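Local coordinates for protein vibralactone Cyclase (Boreostereum vibrans, PDB 6KD0) that catalyses, as an alpha/beta-hydrolase-fold enzyme, a cyclization that forms the fused bicyclic beta-lactone of vibralactone, at residues H311-L316 against M320-K325; L205-P210 against E328-G333. All coordinates share one frame; numbering follows the deposited sequence.

Contact 1: H311-L316 against M320-K325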
# COMPACT_ATOMS: atom_id res chain seq x y z
N HIS A 311 1.01 7.69 10.70
CA HIS A 311 1.26 6.64 9.72
C HIS A 311 0.76 5.28 10.21
O HIS A 311 1.19 4.79 11.26
CB HIS A 311 2.76 6.59 9.46
CG HIS A 311 3.16 5.81 8.25
ND1 HIS A 311 3.30 6.38 7.00
CD2 HIS A 311 3.54 4.52 8.11
CE1 HIS A 311 3.73 5.48 6.14
NE2 HIS A 311 3.88 4.34 6.79
N ALA A 312 -0.16 4.69 9.46
CA ALA A 312 -0.66 3.34 9.71
C ALA A 312 -1.43 3.22 11.02
O ALA A 312 -1.47 2.13 11.61
CB ALA A 312 0.47 2.30 9.73
N PHE A 313 -2.02 4.33 11.50
CA PHE A 313 -2.79 4.27 12.74
C PHE A 313 -3.96 3.30 12.63
O PHE A 313 -4.40 2.75 13.64
CB PHE A 313 -3.31 5.65 13.11
CG PHE A 313 -4.60 6.00 12.44
CD1 PHE A 313 -4.62 6.46 11.13
CD2 PHE A 313 -5.81 5.84 13.11
CE1 PHE A 313 -5.82 6.76 10.50
CE2 PHE A 313 -7.00 6.14 12.49
CZ PHE A 313 -7.01 6.60 11.18
N HIS A 314 -4.49 3.08 11.41
CA HIS A 314 -5.63 2.19 11.27
C HIS A 314 -5.25 0.72 11.38
O HIS A 314 -6.12 -0.11 11.62
CB HIS A 314 -6.39 2.47 9.97
CG HIS A 314 -5.85 1.78 8.75
ND1 HIS A 314 -4.65 2.12 8.17
CD2 HIS A 314 -6.38 0.81 7.97
CE1 HIS A 314 -4.45 1.38 7.10
NE2 HIS A 314 -5.48 0.57 6.96
N MET A 315 -3.97 0.37 11.22
CA MET A 315 -3.52 -1.00 11.39
C MET A 315 -3.20 -1.32 12.84
O MET A 315 -3.31 -2.47 13.26
CB MET A 315 -2.26 -1.27 10.56
CG MET A 315 -2.46 -1.11 9.06
SD MET A 315 -3.65 -2.27 8.35
CE MET A 315 -2.72 -3.80 8.51
N LEU A 316 -2.81 -0.31 13.59
CA LEU A 316 -2.49 -0.51 14.99
C LEU A 316 -3.65 -0.19 15.92
O LEU A 316 -3.65 -0.67 17.06
CB LEU A 316 -1.28 0.35 15.37
CG LEU A 316 0.05 -0.34 15.10
CD1 LEU A 316 0.41 -0.37 13.59
CD2 LEU A 316 1.15 0.29 15.92
N MET A 320 -10.57 2.01 16.84
CA MET A 320 -11.01 3.39 16.75
C MET A 320 -12.08 3.52 15.68
O MET A 320 -11.99 2.89 14.62
CB MET A 320 -9.84 4.32 16.39
CG MET A 320 -8.87 4.64 17.51
SD MET A 320 -7.54 5.68 16.88
CE MET A 320 -8.35 7.27 16.71
N LYS A 321 -13.11 4.31 15.96
CA LYS A 321 -14.11 4.61 14.94
C LYS A 321 -13.46 5.27 13.73
O LYS A 321 -13.83 4.99 12.58
CB LYS A 321 -15.22 5.48 15.51
CG LYS A 321 -16.04 4.80 16.60
CD LYS A 321 -16.64 5.80 17.59
CE LYS A 321 -15.66 6.90 18.04
NZ LYS A 321 -14.44 6.39 18.72
N LEU A 322 -12.48 6.14 13.97
CA LEU A 322 -11.77 6.80 12.87
C LEU A 322 -11.01 5.80 12.00
O LEU A 322 -10.96 5.95 10.77
CB LEU A 322 -10.81 7.85 13.44
CG LEU A 322 -10.28 8.91 12.48
CD1 LEU A 322 -11.42 9.68 11.82
CD2 LEU A 322 -9.36 9.84 13.23
N ALA A 323 -10.38 4.80 12.63
CA ALA A 323 -9.66 3.76 11.89
C ALA A 323 -10.62 2.93 11.05
O ALA A 323 -10.31 2.56 9.91
CB ALA A 323 -8.88 2.88 12.87
N GLN A 324 -11.79 2.60 11.61
CA GLN A 324 -12.78 1.88 10.83
C GLN A 324 -13.21 2.72 9.64
O GLN A 324 -13.43 2.19 8.54
CB GLN A 324 -13.97 1.51 11.71
CG GLN A 324 -13.66 0.32 12.59
CD GLN A 324 -14.56 0.24 13.80
OE1 GLN A 324 -14.14 0.51 14.93
NE2 GLN A 324 -15.80 -0.12 13.57
N LYS A 325 -13.30 4.04 9.82
CA LYS A 325 -13.70 4.89 8.70
C LYS A 325 -12.61 4.89 7.63
O LYS A 325 -12.91 4.87 6.43
CB LYS A 325 -13.99 6.31 9.18
CG LYS A 325 -14.61 7.18 8.11
CD LYS A 325 -15.11 8.51 8.67
CE LYS A 325 -15.52 9.48 7.56
NZ LYS A 325 -14.66 10.71 7.58
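Phe313 reaches across to Met320, Leu322 and Ala323, and its ring carries most of this apolar contact. Met320 SD lies 4.2 Å from Phe313 CD2; seen from the ring centroid it stands 79° off the normal, an edge-on Met-aromatic contact, and the two side chains cross at nearly a right angle. Further round the rim, Leu322 O is also near the ring plane, 4.0 Å from Phe313 CZ, while Leu322 CG touches the same carbon. Ala323 CA stands oblique to the ring plane, 3.6 Å from Phe313 CE2. This reach depends on chi1 of 85°, which sets Phe313 CG between its own N and carbonyl carbon. Aliphatic packing supplies the rest: Ala323 CB sits 3.7 Å from His314 CA, and its small size lets the backbones approach to 4.4 Å between the CA atoms of these two residues. A leucine in place of Phe313 would probably cost Met320 SD this edge-on ring contact and open a gap beside Ala323. The contact joins the short helix 313-316, just after the putative triad histidine His311, to the first turn of helix 321-338; helix 18-24 packs on Met320, and His314 meets Gln176 of strand 171-176.

Contact 2: L205-P210 against E328-G333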
# COMPACT_ATOMS: atom_id res chain seq x y z
N LEU A 205 -4.71 2.27 -5.95
CA LEU A 205 -4.95 2.85 -4.64
C LEU A 205 -3.67 2.74 -3.83
O LEU A 205 -3.06 1.67 -3.79
CB LEU A 205 -6.09 2.13 -3.91
CG LEU A 205 -6.53 2.74 -2.57
CD1 LEU A 205 -8.02 2.52 -2.37
CD2 LEU A 205 -5.75 2.17 -1.39
N VAL A 206 -3.27 3.83 -3.18
CA VAL A 206 -2.13 3.74 -2.27
C VAL A 206 -2.45 4.47 -0.97
O VAL A 206 -3.23 5.43 -0.93
CB VAL A 206 -0.81 4.27 -2.88
CG1 VAL A 206 -0.43 3.46 -4.12
CG2 VAL A 206 -0.92 5.73 -3.22
N GLN A 207 -1.84 3.99 0.11
CA GLN A 207 -1.99 4.61 1.42
C GLN A 207 -0.61 5.04 1.90
O GLN A 207 0.27 4.19 2.06
CB GLN A 207 -2.63 3.65 2.43
CG GLN A 207 -3.91 2.98 1.94
CD GLN A 207 -4.32 1.79 2.79
OE1 GLN A 207 -3.48 0.98 3.20
NE2 GLN A 207 -5.63 1.65 3.06
N TYR A 208 -0.44 6.34 2.12
CA TYR A 208 0.73 6.98 2.73
C TYR A 208 2.06 6.34 2.34
O TYR A 208 2.82 5.93 3.23
CB TYR A 208 0.56 7.02 4.27
CG TYR A 208 -0.01 5.77 4.96
CD1 TYR A 208 0.79 4.67 5.25
CD2 TYR A 208 -1.36 5.69 5.35
CE1 TYR A 208 0.29 3.54 5.87
CE2 TYR A 208 -1.87 4.55 5.97
CZ TYR A 208 -1.04 3.48 6.24
OH TYR A 208 -1.51 2.33 6.85
N PRO A 209 2.40 6.25 1.05
CA PRO A 209 3.68 5.59 0.62
C PRO A 209 4.87 6.52 0.73
O PRO A 209 4.73 7.74 0.56
CB PRO A 209 3.41 5.24 -0.85
CG PRO A 209 2.50 6.38 -1.30
CD PRO A 209 1.56 6.60 -0.12
N PRO A 210 6.08 5.99 0.95
CA PRO A 210 7.28 6.75 0.58
C PRO A 210 7.34 6.84 -0.93
O PRO A 210 6.86 5.95 -1.64
CB PRO A 210 8.44 5.91 1.15
CG PRO A 210 7.88 4.49 1.25
CD PRO A 210 6.38 4.61 1.38
N GLU A 328 -13.10 1.78 5.71
CA GLU A 328 -14.30 1.92 4.88
C GLU A 328 -14.03 2.79 3.66
O GLU A 328 -14.50 2.49 2.56
CB GLU A 328 -15.45 2.50 5.70
CG GLU A 328 -16.02 1.56 6.75
CD GLU A 328 -16.92 2.29 7.76
OE1 GLU A 328 -17.28 3.46 7.49
OE2 GLU A 328 -17.24 1.70 8.82
N GLU A 329 -13.28 3.87 3.84
CA GLU A 329 -12.95 4.74 2.72
C GLU A 329 -11.93 4.10 1.78
O GLU A 329 -11.95 4.37 0.57
CB GLU A 329 -12.45 6.09 3.22
CG GLU A 329 -12.14 7.07 2.09
CD GLU A 329 -12.28 8.53 2.51
OE1 GLU A 329 -12.39 9.40 1.62
OE2 GLU A 329 -12.26 8.79 3.74
N THR A 330 -11.04 3.25 2.31
CA THR A 330 -10.20 2.42 1.45
C THR A 330 -11.06 1.59 0.51
O THR A 330 -10.85 1.56 -0.71
CB THR A 330 -9.31 1.49 2.29
OG1 THR A 330 -8.39 2.26 3.08
CG2 THR A 330 -8.52 0.53 1.39
N ILE A 331 -12.06 0.92 1.09
CA ILE A 331 -12.93 0.05 0.30
C ILE A 331 -13.76 0.86 -0.68
O ILE A 331 -14.00 0.42 -1.82
CB ILE A 331 -13.80 -0.81 1.24
CG1 ILE A 331 -12.91 -1.79 2.02
CG2 ILE A 331 -14.86 -1.54 0.45
CD1 ILE A 331 -13.64 -2.54 3.11
N GLU A 332 -14.19 2.07 -0.29
CA GLU A 332 -14.93 2.96 -1.18
C GLU A 332 -14.06 3.43 -2.34
O GLU A 332 -14.55 3.58 -3.47
CB GLU A 332 -15.47 4.17 -0.42
CG GLU A 332 -16.79 3.96 0.30
CD GLU A 332 -17.15 5.15 1.19
OE1 GLU A 332 -18.07 5.01 2.04
OE2 GLU A 332 -16.53 6.23 1.03
N GLY A 333 -12.78 3.71 -2.08
CA GLY A 333 -11.88 4.07 -3.17
C GLY A 333 -11.66 2.92 -4.13
O GLY A 333 -11.64 3.10 -5.35
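Gln207 and Thr330 meet through their polar ends, with Gln207 NE2 2.8 Å from Thr330 OG1. The N-H is poorly aimed, at 124°, so this hydrogen bond is weak. Gln207 places its CG anti to the carbonyl carbon (chi1 -50°) and runs extended beyond it, carrying the amide from the strand to the helix. There it crosses Thr330 at about a right angle. Thr330 OG1 lies beside its own backbone N and CG2 anti to that N, which turns both toward Gln207 NE2, 3.5 Å from Thr330 CG2. Each group has a stronger partner: Gln207 OE1 accepts from Gln176 NE2, and Thr330 OG1 bonds Phe326 O one turn back. Leu205, two residues earlier on the same side of the strand, makes the apolar half. Its CD1 is 3.4 Å from Thr330 O, while its CD2 lies 4.3 Å from Thr330 CG2. Gly333, with no side chain, lets its backbone lie against Leu205 CD1, 4.1 Å from Gly333 C. Strand 205-207 and helix 328-333 run nearly antiparallel, at 157° with axes 9.6 Å apart. Helix 321-338 packs over a face of the central sheet, where strands 171-176 and 273-278 flank strand 203-207.

How the contacts relate
Both contacts are buried and share helix 321-338, but they use different parts of it. Contact 2 is nearer the middle of the chain, about 7 Å from its centre against about 15 Å for contact 1, and it joins this helix to the central sheet across a long sequence gap. Contact 1 is local, folding the start of the helix against a short neighbouring one. Contact 1 is apolar and centred on an aromatic ring, whereas contact 2 combines leucine packing with a weak amide-hydroxyl bond. They meet around Tyr208, whose OH lies 3.2 Å from Ala312 CA, beside the probable Ser177-His311-Asp281 triad.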